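Long-range contacts in peptidase (Pseudomonas aeruginosa, PDB 5LOX), which is the ancestral beta subunit (Anbu), a proteasome-related peptidase that probably acts in protein degradation and assembles into a helical complex: residues F36-R42 / L73-P77; S57-L62 / T89-V93; G70-L74 / A84-E88. The protein carries 3 engineered substitutions. All coordinates share one frame; numbering follows the deposited sequence.

Interaction 1 of 3, residues F36-R42 / L73-P77; sequences FGTPGER and LLNVP
Arg-42 reaches across to the loop 73-77 and turns its guanidinium edge to two backbone carbonyls. Its NH2 donates to Val-76 O at 2.5 Å, with a nearly straight N-H...O angle of 164°, and this oxygen lies close to the guanidinium plane. NH1 adds two weak hydrogen bonds, to Leu-73 O at 2.6 Å and to Val-76 O at 3.2 Å. Leu-74 O takes a different position. It sits over one face of the group, 3.2 Å from Arg-42 CZ, and is not hydrogen-bonded to it. Bends at chi2 and chi3 bring the guanidinium back to Glu-41, whose OE2 forms a salt bridge with NE. The apolar part lies beside this cluster. Leu-73 CD1 stands over the centre of the Phe-36 ring, 3.6 Å from the centroid and 6° off the ring normal, a CH-pi contact. Leu-74 CD2 packs on Gly-37 CA at 3.6 Å. Gln-63 and Ile-66 of helix 52-66 also touch the Phe-36 ring. Arg-42 thus binds the loop through the loop's own carbonyls, and Leu-73 and Leu-74 add an apolar contact beside it. The Glu-41 carboxylate probably offsets much of the arginine charge and limits rotation of its head group.

Interaction 2 of 3, residues S57-L62 / T89-V93; sequences SVINLL and TTREV
Val-58 and Val-93 meet between helices 57-62 and 89-93. Their CG2 methyls are 3.8 Å apart. In both valines CG1 is anti to the backbone N (chi1 163° and 177°), which places CG2 beside the N and turns it to the other helix. Val-58 CG2 also rests on Thr-90 CA at 3.7 Å. The second methyl of Val-93, CG1, packs against Ser-57 CB at 3.8 Å. Leu-61 brings CD1 to Val-93 CG2 at 4.0 Å and to Thr-89 CG2 at 4.1 Å. The Leu-61 and Thr-89 side chains run past each other in opposite directions. Thr-89 has two roles. Its CG2 faces Leu-61, while OG1 touches Leu-62 CD2 at 3.7 Å and is hydrogen-bonded to Leu-85 O of its own helix. Thr-90 OG1 is held in the same way by Val-86 O. Glu-92 forms a salt bridge with Arg-65, and Ser-57 OG is hydrogen-bonded to Tyr-80 OH of the second subunit. Between the two segments the contact is thus van der Waals packing. The short helix axes pass 9.4 Å apart at 120°. Phe-111 of strand 109-117 touches Val-58 and Thr-90. A pair of helices layered on a beta-sheet is characteristic of the alpha-beta-beta-alpha fold of proteasome subunits and other Ntn hydrolases.

Interaction 3 of 3, residues G70-L74 / A84-E88; sequences GASLL and ALVAE
Leu-85 projects from helix 84-88 onto the backbone of the loop 70-74. The first kind of contact is methyl on peptide. Leu-85 CD2 lies over the flat face of the peptide group that joins Ser-72 to Leu-73. It is 3.6 Å from Ser-72 C and 3.7 Å from Leu-73 N. The leucine takes this place with CG anti to its own backbone N (chi1 177°), which carries both methyls out toward the loop.

The second kind is packing between aliphatic side chains, and it is looser. Leu-73 CD2 is 4.3 Å from Leu-85 CD2 and 4.4 Å from Val-86 CG2, so the end of Leu-73 borders both Leu-85 and Val-86. Ala-71 CB approaches the other methyl of Leu-85, CD1, at 4.5 Å. Val-86 also touches Leu-62 of helix 52-66 and Phe-111 and Val-113 of strand 109-117.

No polar bond links the two segments; those described here lie inside each. In the loop, Ser-72 OG accepts from Leu-74 N at 2.9 Å with an N-H...O angle of 156°, an ST turn. The CB of Ser-72 points away from the helix. In the helix, Glu-88 N donates to Ala-84 O at 2.8 Å.

The contact joins the loop that follows helix 52-66 to a turn of helix 79-97, a short way further along the chain. Its chemistry is dispersion and exclusion of water, without directional bonds between the partners. The loop shape comes in part from its own serine turn, and Leu-85 rests on a peptide that belongs to this turn.

How the interactions relate
The three contacts form one continuous patch around helices 52-66 and 79-97. Interaction 1 and interaction 3 share Leu-73 and Leu-74, and their centres are about 12 Å apart. Leu-73 sends one methyl to the hairpin 36-42 and the other to helix 84-88. Interactions 2 and 3 both use helix 79-97, with centres about 9 Å apart. Leu-62 connects all three: its CD1 is 4.0 Å from Val-86 CG2 and 4.2 Å from Leu-73 CD1. The centres of interactions 1 and 2 are about 18 Å apart. Along the chain, interaction 3 is nested inside the loop closed by interaction 2. Together they tie the edge of the five-stranded sheet, the loop and the helix pair to one another.

Interaction 1 of 3, residues F36-R42 / L73-P77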
# COMPACT_ATOMS: atom_id res chain seq x y z
N PHE A 36 88.11 71.77 34.83
CA PHE A 36 88.46 73.07 34.27
C PHE A 36 89.35 73.78 35.27
O PHE A 36 89.28 73.48 36.45
CB PHE A 36 87.22 73.94 34.10
CG PHE A 36 86.13 73.33 33.27
CD1 PHE A 36 85.22 72.45 33.84
CD2 PHE A 36 86.00 73.66 31.93
CE1 PHE A 36 84.23 71.88 33.07
CE2 PHE A 36 85.00 73.12 31.17
CZ PHE A 36 84.11 72.22 31.74
N GLY A 37 90.20 74.69 34.80
CA GLY A 37 90.97 75.50 35.73
C GLY A 37 92.28 76.06 35.21
O GLY A 37 92.72 75.73 34.11
N THR A 38 92.91 76.89 36.04
CA THR A 38 94.25 77.40 35.80
C THR A 38 95.10 77.01 37.01
O THR A 38 94.71 77.27 38.14
CB THR A 38 94.25 78.92 35.52
OG1 THR A 38 93.06 79.51 36.07
CG2 THR A 38 94.24 79.18 33.99
N PRO A 39 96.25 76.32 36.77
CA PRO A 39 97.06 75.86 37.92
C PRO A 39 97.52 76.99 38.84
O PRO A 39 97.94 78.03 38.37
CB PRO A 39 98.26 75.18 37.25
CG PRO A 39 97.76 74.75 35.92
CD PRO A 39 96.78 75.81 35.50
N GLY A 40 97.42 76.76 40.15
CA GLY A 40 97.79 77.75 41.14
C GLY A 40 96.72 78.81 41.40
O GLY A 40 96.87 79.61 42.32
N GLU A 41 95.62 78.76 40.66
CA GLU A 41 94.50 79.70 40.82
C GLU A 41 93.13 79.00 41.04
O GLU A 41 92.39 79.37 41.96
CB GLU A 41 94.50 80.69 39.64
CG GLU A 41 93.16 80.97 38.96
CD GLU A 41 92.19 81.79 39.79
OE1 GLU A 41 92.57 82.32 40.84
OE2 GLU A 41 91.01 81.87 39.39
N ARG A 42 92.77 77.99 40.24
CA ARG A 42 91.47 77.34 40.46
C ARG A 42 91.34 75.94 39.86
O ARG A 42 91.95 75.63 38.84
CB ARG A 42 90.34 78.27 39.99
CG ARG A 42 89.76 77.98 38.61
CD ARG A 42 89.55 79.22 37.74
NE ARG A 42 89.20 80.45 38.45
CZ ARG A 42 88.00 81.04 38.47
NH1 ARG A 42 86.97 80.56 37.81
NH2 ARG A 42 87.85 82.15 39.17
N LEU A 73 83.81 79.88 33.12
CA LEU A 73 84.27 79.16 34.30
C LEU A 73 85.67 79.54 34.77
O LEU A 73 86.06 79.13 35.86
CB LEU A 73 84.25 77.66 34.06
CG LEU A 73 82.91 76.96 34.00
CD1 LEU A 73 83.13 75.49 33.70
CD2 LEU A 73 82.13 77.11 35.29
N LEU A 74 86.44 80.28 33.98
CA LEU A 74 87.78 80.68 34.42
C LEU A 74 87.89 82.03 35.08
O LEU A 74 88.93 82.31 35.66
CB LEU A 74 88.77 80.62 33.28
CG LEU A 74 89.11 79.23 32.75
CD1 LEU A 74 90.15 79.36 31.65
CD2 LEU A 74 89.58 78.25 33.83
N ASN A 75 86.83 82.84 35.08
CA ASN A 75 86.94 84.23 35.55
C ASN A 75 85.89 84.52 36.66
O ASN A 75 86.06 85.41 37.48
CB ASN A 75 86.78 85.24 34.42
CG ASN A 75 85.41 85.23 33.79
OD1 ASN A 75 85.32 84.87 32.65
ND2 ASN A 75 84.34 85.62 34.52
N VAL A 76 84.80 83.77 36.62
CA VAL A 76 83.83 83.64 37.69
C VAL A 76 84.46 83.65 39.10
O VAL A 76 85.45 82.94 39.36
CB VAL A 76 83.01 82.34 37.45
CG1 VAL A 76 82.93 81.45 38.67
CG2 VAL A 76 81.64 82.69 36.91
N PRO A 77 83.94 84.49 40.03
CA PRO A 77 84.72 84.79 41.25
C PRO A 77 84.55 83.79 42.38
O PRO A 77 85.33 83.84 43.33
CB PRO A 77 84.21 86.17 41.68
CG PRO A 77 82.83 86.22 41.14
CD PRO A 77 82.79 85.40 39.88

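Interaction 2 of 3, residues S57-L62 / T89-V93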
# COMPACT_ATOMS: atom_id res chain seq x y z
N SER A 57 75.66 69.66 25.18
CA SER A 57 75.63 71.04 24.71
C SER A 57 76.11 71.99 25.82
O SER A 57 76.81 72.94 25.54
CB SER A 57 74.23 71.39 24.20
OG SER A 57 74.08 70.86 22.90
N VAL A 58 75.70 71.75 27.06
CA VAL A 58 76.06 72.64 28.13
C VAL A 58 77.55 72.63 28.31
O VAL A 58 78.18 73.67 28.33
CB VAL A 58 75.38 72.23 29.44
CG1 VAL A 58 76.05 72.89 30.62
CG2 VAL A 58 73.90 72.61 29.40
N ILE A 59 78.13 71.45 28.38
CA ILE A 59 79.58 71.31 28.56
C ILE A 59 80.36 71.92 27.39
O ILE A 59 81.32 72.63 27.56
CB ILE A 59 79.95 69.84 28.64
CG1 ILE A 59 79.37 69.26 29.92
CG2 ILE A 59 81.44 69.68 28.58
CD1 ILE A 59 80.17 69.54 31.17
N ASN A 60 79.88 71.66 26.18
CA ASN A 60 80.51 72.21 25.02
C ASN A 60 80.53 73.73 25.03
O ASN A 60 81.52 74.33 24.65
CB ASN A 60 79.82 71.70 23.76
CG ASN A 60 80.77 70.83 22.90
OD1 ASN A 60 80.72 69.62 23.02
ND2 ASN A 60 81.64 71.44 22.06
N LEU A 61 79.44 74.35 25.41
CA LEU A 61 79.40 75.80 25.41
C LEU A 61 80.36 76.33 26.47
O LEU A 61 80.99 77.36 26.28
CB LEU A 61 77.97 76.33 25.63
CG LEU A 61 76.93 76.04 24.54
CD1 LEU A 61 75.64 76.74 24.92
CD2 LEU A 61 77.36 76.43 23.13
N LEU A 62 80.40 75.68 27.63
CA LEU A 62 81.27 76.12 28.70
C LEU A 62 82.71 76.08 28.23
O LEU A 62 83.46 76.99 28.55
CB LEU A 62 81.09 75.26 29.94
CG LEU A 62 79.77 75.45 30.70
CD1 LEU A 62 79.63 74.35 31.73
CD2 LEU A 62 79.67 76.80 31.37
N THR A 89 73.64 78.51 31.77
CA THR A 89 73.94 77.91 30.45
C THR A 89 72.93 76.82 30.09
O THR A 89 72.45 76.75 28.99
CB THR A 89 75.33 77.27 30.43
OG1 THR A 89 76.28 78.15 31.04
CG2 THR A 89 75.75 76.96 29.02
N THR A 90 72.58 76.00 31.08
CA THR A 90 71.55 74.99 30.90
C THR A 90 70.26 75.64 30.38
O THR A 90 69.70 75.18 29.40
CB THR A 90 71.27 74.22 32.21
OG1 THR A 90 72.50 73.76 32.78
CG2 THR A 90 70.40 73.05 31.95
N ARG A 91 69.78 76.69 31.06
CA ARG A 91 68.54 77.38 30.66
C ARG A 91 68.60 77.75 29.19
O ARG A 91 67.63 77.62 28.46
CB ARG A 91 68.32 78.66 31.49
CG ARG A 91 67.73 78.43 32.86
CD ARG A 91 67.35 79.75 33.56
NE ARG A 91 68.51 80.46 34.12
CZ ARG A 91 69.08 80.19 35.30
NH1 ARG A 91 70.11 80.93 35.70
NH2 ARG A 91 68.66 79.18 36.08
N GLU A 92 69.74 78.28 28.80
CA GLU A 92 69.94 78.74 27.45
C GLU A 92 69.80 77.60 26.45
O GLU A 92 69.18 77.76 25.41
CB GLU A 92 71.33 79.37 27.34
CG GLU A 92 71.58 80.06 26.02
CD GLU A 92 73.05 80.31 25.78
OE1 GLU A 92 73.79 80.47 26.79
OE2 GLU A 92 73.44 80.38 24.60
N VAL A 93 70.35 76.45 26.78
CA VAL A 93 70.27 75.27 25.90
C VAL A 93 68.84 74.72 25.78
O VAL A 93 68.39 74.37 24.70
CB VAL A 93 71.19 74.14 26.40
CG1 VAL A 93 71.03 72.91 25.53
CG2 VAL A 93 72.63 74.59 26.41

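Interaction 3 of 3, residues G70-L74 / A84-E88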
# COMPACT_ATOMS: atom_id res chain seq x y z
N GLY A 70 84.44 87.40 28.45
CA GLY A 70 83.08 87.47 28.98
C GLY A 70 82.94 86.40 30.04
O GLY A 70 83.91 85.71 30.34
N ALA A 71 81.75 86.25 30.62
CA ALA A 71 81.54 85.26 31.70
C ALA A 71 81.94 83.84 31.29
O ALA A 71 81.51 83.34 30.26
CB ALA A 71 80.09 85.28 32.15
N SER A 72 82.79 83.22 32.11
CA SER A 72 83.27 81.87 31.85
C SER A 72 83.73 81.21 33.13
O SER A 72 84.09 81.89 34.07
CB SER A 72 84.48 81.90 30.93
OG SER A 72 85.68 81.82 31.69
N LEU A 73 83.81 79.88 33.12
CA LEU A 73 84.27 79.16 34.30
C LEU A 73 85.67 79.54 34.77
O LEU A 73 86.06 79.13 35.86
CB LEU A 73 84.25 77.66 34.06
CG LEU A 73 82.91 76.96 34.00
CD1 LEU A 73 83.13 75.49 33.70
CD2 LEU A 73 82.13 77.11 35.29
N LEU A 74 86.44 80.28 33.98
CA LEU A 74 87.78 80.68 34.42
C LEU A 74 87.89 82.03 35.08
O LEU A 74 88.93 82.31 35.66
CB LEU A 74 88.77 80.62 33.28
CG LEU A 74 89.11 79.23 32.75
CD1 LEU A 74 90.15 79.36 31.65
CD2 LEU A 74 89.58 78.25 33.83
N ALA A 84 76.14 78.78 39.28
CA ALA A 84 75.09 79.62 38.71
C ALA A 84 75.27 79.72 37.20
O ALA A 84 74.30 79.74 36.46
CB ALA A 84 75.11 81.01 39.35
N LEU A 85 76.53 79.80 36.77
CA LEU A 85 76.83 79.94 35.35
C LEU A 85 76.46 78.68 34.59
O LEU A 85 75.86 78.75 33.53
CB LEU A 85 78.29 80.26 35.13
CG LEU A 85 78.67 80.35 33.64
CD1 LEU A 85 77.92 81.45 32.91
CD2 LEU A 85 80.17 80.54 33.49
N VAL A 86 76.76 77.53 35.18
CA VAL A 86 76.35 76.28 34.58
C VAL A 86 74.83 76.27 34.41
O VAL A 86 74.33 75.99 33.34
CB VAL A 86 76.80 75.08 35.43
CG1 VAL A 86 76.24 73.78 34.88
CG2 VAL A 86 78.31 75.01 35.45
N ALA A 87 74.11 76.58 35.48
CA ALA A 87 72.65 76.62 35.44
C ALA A 87 72.15 77.57 34.36
O ALA A 87 71.28 77.24 33.57
CB ALA A 87 72.11 77.02 36.81
N GLU A 88 72.69 78.79 34.39
CA GLU A 88 72.39 79.81 33.38
C GLU A 88 72.54 79.22 31.98
O GLU A 88 71.69 79.39 31.12
CB GLU A 88 73.33 81.02 33.64
CG GLU A 88 73.56 82.00 32.49
CD GLU A 88 72.41 82.95 32.29
OE1 GLU A 88 71.28 82.66 32.79
OE2 GLU A 88 72.63 83.99 31.62